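Local coordinates for protein Rho guanyl nucleotide exchange factor (Rom2), putative (Aspergillus fumigatus Af293, PDB 5O51) that probably acts, as a whole protein, as a guanine-nucleotide exchange factor for Rho GTPases, this piece being its CNH domain, at residues A178-I183 with L190-A195. Numbering follows the deposited sequence.
Sequences AESSSI and LCVGCA
With CG1 anti to its backbone N (chi1 -156°) and CD1 continuing extended (chi2 163°), I183 sets CD1 3.9 Å from V192 CG2; the two side chains cross obliquely, and L190, two residues before V192, brings CD1 to 4.1 Å from the same methyl. V192 CG1, also anti to its own N (chi1 171°), makes a close van der Waals contact with S180 OG at 3.3 Å on the same face of the sheet. That buried hydroxyl hydrogen-bonds with S137 OG of the preceding sheet. The backbones run antiparallel, and G193 O holds them where the register slips by one: it accepts from S182 N at 3.2 Å, in the carbonyl plane on a lone pair, and from S181 N at 2.6 Å, tilted out of that plane. G193 N returns a nearly straight bond to S182 O (2.8 Å). S182 OG, on the other face, lies 3.6 Å from G193 CA and hydrogen-bonds to P230 O. Beyond the bulge, A195 N closes on E179 O at 2.9 Å, and A178 CB touches C194 SG. S181 and S182 opposite G193 form a classic beta bulge, here in the hairpin of the first two strands, 180-186 and 189-194, of a four-stranded antiparallel propeller blade in the WD40-like CNH domain.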
loop_
_atom_site.group_PDB
_atom_site.type_symbol
_atom_site.label_atom_id
_atom_site.label_comp_id
_atom_site.label_asym_id
_atom_site.label_seq_id
_atom_site.Cartn_x
_atom_site.Cartn_y
_atom_site.Cartn_z
ATOM N N ALA A 178 20.634 -2.149 -1.115
ATOM C CA ALA A 178 20.083 -1.126 -0.192
ATOM C C ALA A 178 18.751 -1.537 0.502
ATOM O O ALA A 178 17.995 -2.377 0.008
ATOM C CB ALA A 178 19.893 0.187 -0.925
ATOM N N GLU A 179 18.476 -0.909 1.640
ATOM C CA GLU A 179 17.175 -1.033 2.317
ATOM C C GLU A 179 16.031 -0.438 1.446
ATOM O O GLU A 179 16.133 0.722 1.014
ATOM C CB GLU A 179 17.222 -0.319 3.678
ATOM C CG GLU A 179 16.025 -0.607 4.599
ATOM C CD GLU A 179 16.100 0.103 5.946
ATOM O OE1 GLU A 179 16.552 1.270 6.001
ATOM O OE2 GLU A 179 15.694 -0.510 6.959
ATOM N N SER A 180 14.969 -1.233 1.209
ATOM C CA SER A 180 13.818 -0.824 0.360
ATOM C C SER A 180 12.551 -0.497 1.151
ATOM O O SER A 180 12.115 -1.314 1.946
ATOM C CB SER A 180 13.476 -1.907 -0.638
ATOM O OG SER A 180 14.510 -2.054 -1.566
ATOM N N SER A 181 11.999 0.704 0.907
ATOM C CA SER A 181 10.695 1.184 1.434
ATOM C C SER A 181 9.482 0.681 0.634
ATOM O O SER A 181 8.481 0.343 1.222
ATOM C CB SER A 181 10.607 2.714 1.405
ATOM O OG SER A 181 11.630 3.351 2.145
ATOM N N SER A 182 9.563 0.636 -0.696
ATOM C CA SER A 182 8.376 0.395 -1.512
ATOM C C SER A 182 8.654 -0.167 -2.911
ATOM O O SER A 182 9.762 -0.133 -3.394
ATOM C CB SER A 182 7.660 1.715 -1.669
ATOM O OG SER A 182 8.448 2.658 -2.367
ATOM N N ILE A 183 7.612 -0.610 -3.584
ATOM C CA ILE A 183 7.743 -1.080 -4.958
ATOM C C ILE A 183 6.545 -0.760 -5.874
ATOM O O ILE A 183 5.412 -0.873 -5.496
ATOM C CB ILE A 183 8.105 -2.598 -4.956
ATOM C CG1 ILE A 183 8.799 -2.994 -6.242
ATOM C CG2 ILE A 183 6.876 -3.472 -4.704
ATOM C CD1 ILE A 183 9.519 -4.317 -6.126
ATOM N N LEU A 190 10.075 -2.571 -12.881
ATOM C CA LEU A 190 9.836 -2.310 -11.458
ATOM C C LEU A 190 10.646 -1.106 -10.952
ATOM O O LEU A 190 11.865 -1.064 -11.149
ATOM C CB LEU A 190 10.242 -3.487 -10.606
ATOM C CG LEU A 190 9.616 -4.845 -10.867
ATOM C CD1 LEU A 190 10.280 -5.805 -9.891
ATOM C CD2 LEU A 190 8.115 -4.870 -10.721
ATOM N N CYS A 191 9.958 -0.164 -10.288
ATOM C CA CYS A 191 10.589 0.980 -9.623
ATOM C C CYS A 191 10.577 0.734 -8.102
ATOM O O CYS A 191 9.494 0.628 -7.464
ATOM C CB CYS A 191 9.857 2.271 -9.967
ATOM S SG CYS A 191 10.740 3.762 -9.482
ATOM N N VAL A 192 11.775 0.628 -7.543
ATOM C CA VAL A 192 11.964 0.297 -6.150
ATOM C C VAL A 192 12.336 1.561 -5.403
ATOM O O VAL A 192 13.246 2.289 -5.817
ATOM C CB VAL A 192 13.079 -0.760 -5.933
ATOM C CG1 VAL A 192 13.406 -0.925 -4.431
ATOM C CG2 VAL A 192 12.674 -2.100 -6.540
ATOM N N GLY A 193 11.642 1.769 -4.272
ATOM C CA GLY A 193 11.893 2.889 -3.363
ATOM C C GLY A 193 12.866 2.368 -2.326
ATOM O O GLY A 193 12.513 1.510 -1.544
ATOM N N CYS A 194 14.116 2.814 -2.393
ATOM C CA CYS A 194 15.188 2.276 -1.559
ATOM C C CYS A 194 15.879 3.488 -0.996
ATOM O O CYS A 194 15.617 4.583 -1.443
ATOM C CB CYS A 194 16.145 1.410 -2.412
ATOM S SG CYS A 194 17.312 2.400 -3.386
ATOM N N ALA A 195 16.785 3.314 -0.053
ATOM C CA ALA A 195 17.400 4.472 0.644
ATOM C C ALA A 195 18.148 5.513 -0.221
ATOM O O ALA A 195 18.392 6.626 0.220
ATOM C CB ALA A 195 18.316 3.930 1.717
#